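Local coordinates for protein hyaluronoglucosaminidase (Apis mellifera, PDB 1FCQ) that hydrolyses hyaluronan as the hyaluronidase of bee venom, a family 56 glycosidase with a (beta/alpha) TIM-barrel fold and a major allergen of the venom, at residues E30-S33 against L39-W42; E34-L39 against Y319-L324. One frame throughout, in Å; residues are numbered along the deposited sequence.

Interaction 1 (E30-S33 against L39-W42); sequences EEVS and LQNW
The side-chain amide of Gln40 lies against the short helix at Val32 and Ser33. Its carbonyl does most of the work. Ser33 OG donates to Gln40 OE1 at 2.7 Å, lying in the carbonyl plane with a C=O...O angle of 158°. Ser33 N approaches Gln40 OE1 from above the amide plane, at 3.3 Å. Its N-H...O angle is 130°, and the bond is weak. Gln40 reaches the helix because its chain is extended, with CG anti to the backbone N (chi1 -174°) and CD carried straight on.

Ser33 OG and Val32 against the Gln40 amide form the tight part. Val32 covers the same amide face that Ser33 N approaches, with Val32 CB 3.6 Å from both Gln40 OE1 and Gln40 NE2. Val32 is buried and also touches Trp15 of strand 12-16. The loose side is the partly exposed rim at Glu30. Its CB points away, and its nearest approach is by the backbone, Glu30 O to Gln40 OE1 at 3.9 Å.

Gln40 NE2 binds Phe29 O, just before the helix, and Asp44 OD1 further on. Donors at OE1 and acceptors at NE2 thus set the amide's orientation, and OE1 with Ser33 ties the loop to helix 31-34.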
ATOM      1  N   GLU A  30     -12.637 -18.582 -11.810  1.00 17.07           N
ATOM      2  CA  GLU A  30     -11.999 -19.769 -11.264  1.00 19.40           C
ATOM      3  C   GLU A  30     -10.618 -20.025 -11.849  1.00 16.15           C
ATOM      4  O   GLU A  30      -9.763 -20.611 -11.198  1.00 18.66           O
ATOM      5  CB  GLU A  30     -12.868 -21.016 -11.464  1.00 19.68           C
ATOM      6  CG  GLU A  30     -14.297 -20.833 -10.994  1.00 25.17           C
ATOM      7  CD  GLU A  30     -15.283 -20.477 -12.085  1.00 32.77           C
ATOM      8  OE1 GLU A  30     -14.910 -19.804 -13.073  1.00 25.88           O
ATOM      9  OE2 GLU A  30     -16.454 -20.902 -11.925  1.00 33.74           O
ATOM     10  N   GLU A  31     -10.328 -19.566 -13.065  1.00 17.79           N
ATOM     11  CA  GLU A  31      -9.044 -19.769 -13.692  1.00 16.67           C
ATOM     12  C   GLU A  31      -7.903 -19.095 -12.943  1.00 17.83           C
ATOM     13  O   GLU A  31      -6.781 -19.568 -13.086  1.00 18.92           O
ATOM     14  CB  GLU A  31      -9.018 -19.344 -15.161  1.00 19.79           C
ATOM     15  CG  GLU A  31      -9.265 -17.870 -15.383  1.00 21.36           C
ATOM     16  CD  GLU A  31     -10.721 -17.523 -15.567  1.00 27.74           C
ATOM     17  OE1 GLU A  31     -10.987 -16.635 -16.413  1.00 31.53           O
ATOM     18  OE2 GLU A  31     -11.624 -18.094 -14.923  1.00 25.24           O
ATOM     19  N   VAL A  32      -8.191 -18.069 -12.131  1.00 13.34           N
ATOM     20  CA  VAL A  32      -7.100 -17.467 -11.353  1.00 14.70           C
ATOM     21  C   VAL A  32      -6.280 -18.506 -10.611  1.00 15.02           C
ATOM     22  O   VAL A  32      -5.062 -18.516 -10.701  1.00 18.10           O
ATOM     23  CB  VAL A  32      -7.729 -16.473 -10.346  1.00 18.98           C
ATOM     24  CG1 VAL A  32      -6.738 -15.971  -9.320  1.00 16.62           C
ATOM     25  CG2 VAL A  32      -8.284 -15.288 -11.132  1.00 14.99           C
ATOM     26  N   SER A  33      -6.969 -19.366  -9.852  1.00 15.62           N
ATOM     27  CA  SER A  33      -6.302 -20.398  -9.080  1.00 17.99           C
ATOM     28  C   SER A  33      -6.227 -21.708  -9.849  1.00 17.03           C
ATOM     29  O   SER A  33      -5.216 -22.406  -9.729  1.00 20.64           O
ATOM     30  CB  SER A  33      -7.046 -20.626  -7.760  1.00 18.41           C
ATOM     31  OG  SER A  33      -8.427 -20.850  -7.949  1.00 19.52           O
ATOM     32  N   LEU A  39      -2.979 -17.595  -5.667  1.00 15.43           N
ATOM     33  CA  LEU A  39      -3.752 -17.833  -4.448  1.00 16.11           C
ATOM     34  C   LEU A  39      -5.000 -16.960  -4.485  1.00 13.31           C
ATOM     35  O   LEU A  39      -4.941 -15.742  -4.741  1.00 14.98           O
ATOM     36  CB  LEU A  39      -2.920 -17.516  -3.203  1.00 14.41           C
ATOM     37  CG  LEU A  39      -1.649 -18.369  -3.057  1.00 15.17           C
ATOM     38  CD1 LEU A  39      -0.920 -17.968  -1.777  1.00 20.69           C
ATOM     39  CD2 LEU A  39      -1.957 -19.853  -3.052  1.00 25.13           C
ATOM     40  N   GLN A  40      -6.145 -17.584  -4.258  1.00 14.94           N
ATOM     41  CA  GLN A  40      -7.445 -16.964  -4.391  1.00 16.07           C
ATOM     42  C   GLN A  40      -8.333 -17.286  -3.192  1.00 14.36           C
ATOM     43  O   GLN A  40      -8.455 -18.440  -2.762  1.00 13.93           O
ATOM     44  CB  GLN A  40      -8.108 -17.492  -5.675  1.00 18.69           C
ATOM     45  CG  GLN A  40      -9.429 -16.871  -6.074  1.00 12.90           C
ATOM     46  CD  GLN A  40      -9.848 -17.314  -7.469  1.00 16.08           C
ATOM     47  OE1 GLN A  40      -9.497 -18.412  -7.928  1.00 15.47           O
ATOM     48  NE2 GLN A  40     -10.583 -16.440  -8.142  1.00 16.82           N
ATOM     49  N   ASN A  41      -8.914 -16.212  -2.657  1.00 11.82           N
ATOM     50  CA  ASN A  41      -9.856 -16.362  -1.553  1.00 13.73           C
ATOM     51  C   ASN A  41     -10.994 -17.307  -1.938  1.00 15.70           C
ATOM     52  O   ASN A  41     -11.384 -17.345  -3.103  1.00 15.43           O
ATOM     53  CB  ASN A  41     -10.478 -15.038  -1.142  1.00 14.05           C
ATOM     54  CG  ASN A  41      -9.518 -14.128  -0.394  1.00 14.99           C
ATOM     55  OD1 ASN A  41      -8.700 -14.587   0.394  1.00 15.71           O
ATOM     56  ND2 ASN A  41      -9.667 -12.846  -0.633  1.00 13.26           N
ATOM     57  N   TRP A  42     -11.446 -18.068  -0.949  1.00 15.72           N
ATOM     58  CA  TRP A  42     -12.552 -19.009  -1.187  1.00 15.13           C
ATOM     59  C   TRP A  42     -13.731 -18.275  -1.809  1.00 17.14           C
ATOM     60  O   TRP A  42     -14.117 -17.154  -1.459  1.00 16.27           O
ATOM     61  CB  TRP A  42     -12.905 -19.663   0.146  1.00 16.68           C
ATOM     62  CG  TRP A  42     -14.035 -20.655   0.084  1.00 15.99           C
ATOM     63  CD1 TRP A  42     -13.980 -21.917  -0.413  1.00 16.51           C
ATOM     64  CD2 TRP A  42     -15.379 -20.443   0.515  1.00 17.66           C
ATOM     65  NE1 TRP A  42     -15.224 -22.514  -0.324  1.00 20.19           N
ATOM     66  CE2 TRP A  42     -16.090 -21.633   0.261  1.00 18.32           C
ATOM     67  CE3 TRP A  42     -16.050 -19.365   1.110  1.00 20.95           C
ATOM     68  CZ2 TRP A  42     -17.449 -21.762   0.564  1.00 18.22           C
ATOM     69  CZ3 TRP A  42     -17.393 -19.494   1.405  1.00 22.35           C
ATOM     70  CH2 TRP A  42     -18.068 -20.698   1.146  1.00 19.15           C
TER

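Interaction 2 (E34-L39 against Y319-L324); sequences EKYGIL and YLNNEL
Tyr36 meets Asn321 and Leu320 of helix 310-328, and it has the most surface buried of the three. Its hydroxyl donates to Asn321 OD1 in a very short bond, with Tyr36 OH 2.5 Å from Asn321 OD1. The acceptor lies at the ring edge, in the ring plane. The ring and the amide are turned 44° apart, and the two side chains cross at about a right angle. Tyr36 CG stands anti to its carbonyl carbon (chi1 -55°), which sends the ring toward the helix. Lys35, the preceding residue in the same segment, covers one ring face, with Lys35 CB 3.9 Å above the plane and over the centre of the Tyr36 ring. A water that also lies at the ring edge donates to Tyr36 OH at 2.7 Å and to Asn321 O at 2.8 Å.

In this TIM-barrel enzyme the contact joins the loop between helix 31-34 and strand 51-55 to the last helix of the modelled chain. That helix has a wider pi-type turn at 320-324, where Tyr319 O accepts from both Glu323 N and Leu324 N.

Leu320 supplies the apolar part. Its CG lies 4.1 Å from Tyr36 CE1, obliquely to the ring. Leu320 is buried and also touches Trp15 and Phe29. A second water accepts from Lys35 NZ and donates to Asn321 OD1, linking Lys35 to the helix. Asn321 OD1 thus accepts twice, from Tyr36 OH and from this water. Asn321 ND2 binds Glu31 OE1, which helps hold the amide in place.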
ATOM      1  N   GLU A  34      -7.258 -22.010 -10.643  1.00 18.31           N
ATOM      2  CA  GLU A  34      -7.267 -23.318 -11.310  1.00 23.93           C
ATOM      3  C   GLU A  34      -6.292 -23.431 -12.467  1.00 25.48           C
ATOM      4  O   GLU A  34      -5.770 -24.529 -12.707  1.00 22.48           O
ATOM      5  CB  GLU A  34      -8.682 -23.678 -11.753  1.00 24.41           C
ATOM      6  CG  GLU A  34      -9.675 -23.742 -10.607  1.00 33.35           C
ATOM      7  CD  GLU A  34     -11.054 -24.223 -11.019  1.00 36.57           C
ATOM      8  OE1 GLU A  34     -11.342 -24.256 -12.235  1.00 33.26           O
ATOM      9  OE2 GLU A  34     -11.855 -24.556 -10.119  1.00 36.40           O
ATOM     10  N   LYS A  35      -6.050 -22.340 -13.190  1.00 23.99           N
ATOM     11  CA  LYS A  35      -5.123 -22.411 -14.314  1.00 23.24           C
ATOM     12  C   LYS A  35      -3.800 -21.710 -14.064  1.00 25.77           C
ATOM     13  O   LYS A  35      -2.744 -22.150 -14.524  1.00 25.52           O
ATOM     14  CB  LYS A  35      -5.768 -21.838 -15.584  1.00 25.81           C
ATOM     15  CG  LYS A  35      -7.019 -22.566 -16.037  1.00 38.24           C
ATOM     16  CD  LYS A  35      -7.494 -22.073 -17.396  1.00 42.92           C
ATOM     17  CE  LYS A  35      -8.713 -22.857 -17.866  1.00 46.05           C
ATOM     18  NZ  LYS A  35      -9.190 -22.365 -19.190  1.00 45.44           N
ATOM     19  N   TYR A  36      -3.830 -20.580 -13.348  1.00 21.83           N
ATOM     20  CA  TYR A  36      -2.637 -19.755 -13.213  1.00 20.11           C
ATOM     21  C   TYR A  36      -1.861 -19.889 -11.927  1.00 21.02           C
ATOM     22  O   TYR A  36      -0.844 -19.214 -11.776  1.00 23.34           O
ATOM     23  CB  TYR A  36      -3.052 -18.295 -13.516  1.00 18.68           C
ATOM     24  CG  TYR A  36      -3.718 -18.212 -14.884  1.00 21.18           C
ATOM     25  CD1 TYR A  36      -4.980 -17.681 -15.039  1.00 19.23           C
ATOM     26  CD2 TYR A  36      -3.087 -18.754 -16.004  1.00 20.38           C
ATOM     27  CE1 TYR A  36      -5.607 -17.623 -16.272  1.00 18.90           C
ATOM     28  CE2 TYR A  36      -3.708 -18.687 -17.241  1.00 18.11           C
ATOM     29  CZ  TYR A  36      -4.956 -18.151 -17.371  1.00 20.80           C
ATOM     30  OH  TYR A  36      -5.554 -18.103 -18.611  1.00 26.01           O
ATOM     31  N   GLY A  37      -2.374 -20.671 -10.989  1.00 20.66           N
ATOM     32  CA  GLY A  37      -1.666 -20.957  -9.750  1.00 21.68           C
ATOM     33  C   GLY A  37      -1.612 -19.789  -8.779  1.00 24.36           C
ATOM     34  O   GLY A  37      -0.747 -19.759  -7.900  1.00 20.89           O
ATOM     35  N   ILE A  38      -2.538 -18.853  -8.951  1.00 19.79           N
ATOM     36  CA  ILE A  38      -2.577 -17.687  -8.056  1.00 13.20           C
ATOM     37  C   ILE A  38      -3.435 -18.035  -6.849  1.00 12.90           C
ATOM     38  O   ILE A  38      -4.450 -18.735  -6.966  1.00 18.48           O
ATOM     39  CB  ILE A  38      -3.177 -16.490  -8.813  1.00 16.21           C
ATOM     40  CG1 ILE A  38      -2.254 -16.107  -9.976  1.00 15.78           C
ATOM     41  CG2 ILE A  38      -3.403 -15.307  -7.877  1.00 16.14           C
ATOM     42  CD1 ILE A  38      -2.956 -15.279 -11.053  1.00 16.00           C
ATOM     43  N   LEU A  39      -2.979 -17.595  -5.667  1.00 15.43           N
ATOM     44  CA  LEU A  39      -3.752 -17.833  -4.448  1.00 16.11           C
ATOM     45  C   LEU A  39      -5.000 -16.960  -4.485  1.00 13.31           C
ATOM     46  O   LEU A  39      -4.941 -15.742  -4.741  1.00 14.98           O
ATOM     47  CB  LEU A  39      -2.920 -17.516  -3.203  1.00 14.41           C
ATOM     48  CG  LEU A  39      -1.649 -18.369  -3.057  1.00 15.17           C
ATOM     49  CD1 LEU A  39      -0.920 -17.968  -1.777  1.00 20.69           C
ATOM     50  CD2 LEU A  39      -1.957 -19.853  -3.052  1.00 25.13           C
ATOM     51  N   TYR A 319      -8.202 -10.121 -20.881  1.00 17.35           N
ATOM     52  CA  TYR A 319      -6.810  -9.730 -20.616  1.00 16.92           C
ATOM     53  C   TYR A 319      -6.121 -10.753 -19.733  1.00 15.64           C
ATOM     54  O   TYR A 319      -4.951 -11.133 -19.910  1.00 15.89           O
ATOM     55  CB  TYR A 319      -6.754  -8.345 -19.966  1.00 16.76           C
ATOM     56  CG  TYR A 319      -5.354  -7.907 -19.595  1.00 16.81           C
ATOM     57  CD1 TYR A 319      -4.401  -7.576 -20.544  1.00 17.23           C
ATOM     58  CD2 TYR A 319      -4.993  -7.798 -18.250  1.00 19.10           C
ATOM     59  CE1 TYR A 319      -3.127  -7.168 -20.187  1.00 18.01           C
ATOM     60  CE2 TYR A 319      -3.733  -7.391 -17.890  1.00 18.83           C
ATOM     61  CZ  TYR A 319      -2.795  -7.088 -18.845  1.00 20.11           C
ATOM     62  OH  TYR A 319      -1.545  -6.662 -18.476  1.00 19.74           O
ATOM     63  N   LEU A 320      -6.819 -11.223 -18.693  1.00 17.07           N
ATOM     64  CA  LEU A 320      -6.303 -12.256 -17.814  1.00 13.48           C
ATOM     65  C   LEU A 320      -5.916 -13.530 -18.574  1.00 15.29           C
ATOM     66  O   LEU A 320      -4.863 -14.102 -18.339  1.00 18.02           O
ATOM     67  CB  LEU A 320      -7.318 -12.613 -16.718  1.00 16.25           C
ATOM     68  CG  LEU A 320      -7.003 -13.808 -15.823  1.00 15.45           C
ATOM     69  CD1 LEU A 320      -5.711 -13.549 -15.032  1.00 17.58           C
ATOM     70  CD2 LEU A 320      -8.132 -14.132 -14.855  1.00 16.05           C
ATOM     71  N   ASN A 321      -6.770 -13.966 -19.490  1.00 17.08           N
ATOM     72  CA  ASN A 321      -6.512 -15.208 -20.226  1.00 20.52           C
ATOM     73  C   ASN A 321      -5.540 -14.999 -21.374  1.00 18.97           C
ATOM     74  O   ASN A 321      -4.757 -15.914 -21.654  1.00 21.57           O
ATOM     75  CB  ASN A 321      -7.865 -15.817 -20.597  1.00 19.37           C
ATOM     76  CG  ASN A 321      -8.501 -16.424 -19.344  1.00 20.13           C
ATOM     77  OD1 ASN A 321      -7.896 -17.276 -18.692  1.00 26.10           O
ATOM     78  ND2 ASN A 321      -9.698 -16.002 -18.978  1.00 26.31           N
ATOM     79  N   ASN A 322      -5.541 -13.827 -21.975  1.00 20.43           N
ATOM     80  CA  ASN A 322      -4.641 -13.512 -23.070  1.00 20.52           C
ATOM     81  C   ASN A 322      -3.216 -13.271 -22.582  1.00 19.44           C
ATOM     82  O   ASN A 322      -2.237 -13.678 -23.210  1.00 19.99           O
ATOM     83  CB  ASN A 322      -5.077 -12.247 -23.819  1.00 19.63           C
ATOM     84  CG  ASN A 322      -6.276 -12.324 -24.741  1.00 23.63           C
ATOM     85  OD1 ASN A 322      -6.763 -13.403 -25.023  1.00 21.70           O
ATOM     86  ND2 ASN A 322      -6.766 -11.195 -25.239  1.00 23.86           N
ATOM     87  N   GLU A 323      -3.065 -12.451 -21.520  1.00 20.15           N
ATOM     88  CA  GLU A 323      -1.756 -11.995 -21.100  1.00 17.12           C
ATOM     89  C   GLU A 323      -1.379 -12.110 -19.626  1.00 16.12           C
ATOM     90  O   GLU A 323      -0.302 -12.647 -19.367  1.00 20.13           O
ATOM     91  CB  GLU A 323      -1.626 -10.499 -21.460  1.00 17.78           C
ATOM     92  CG  GLU A 323      -1.834 -10.124 -22.925  1.00 18.74           C
ATOM     93  CD  GLU A 323      -0.790 -10.749 -23.832  1.00 25.58           C
ATOM     94  OE1 GLU A 323       0.304 -11.104 -23.350  1.00 25.81           O
ATOM     95  OE2 GLU A 323      -1.044 -10.893 -25.049  1.00 32.13           O
ATOM     96  N   LEU A 324      -2.200 -11.598 -18.705  1.00 17.27           N
ATOM     97  CA  LEU A 324      -1.815 -11.570 -17.295  1.00 17.58           C
ATOM     98  C   LEU A 324      -1.649 -12.957 -16.686  1.00 17.04           C
ATOM     99  O   LEU A 324      -0.606 -13.222 -16.079  1.00 16.32           O
ATOM    100  CB  LEU A 324      -2.803 -10.738 -16.478  1.00 17.27           C
ATOM    101  CG  LEU A 324      -2.526 -10.583 -14.977  1.00 15.45           C
ATOM    102  CD1 LEU A 324      -1.222  -9.837 -14.710  1.00 15.40           C
ATOM    103  CD2 LEU A 324      -3.703  -9.856 -14.320  1.00 17.04           C
TER
HETATM  104  O   HOH W   1      -9.862 -19.612 -18.808  1.00 36.54           O
HETATM  105  O   HOH W   2      -5.040 -18.709 -21.221  1.00 39.42           O

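How the interactions relate
The two contacts have centres about 9 Å apart, on the same side of the chain's centre, and share Leu39. Segments 30-33, 34-39 and 39-42 follow one another along the chain. Segment 319-324 joins them from some 280 residues later. Interaction 1 is therefore local. Interaction 2 joins the loop that follows the first strand and short helix to the last helix, 310-328, tying early and late parts of the (beta/alpha) barrel. They touch directly: Val32 O lies 3.1 Å from Ile38 N, a probable hydrogen bond, and Val32 CG2 packs on Leu320 CD2. Leu39 also makes backbone hydrogen bonds with Val13 and Trp15. Helix 31-34, its following loop and helix 310-328 thus pack together beside strand 12-16.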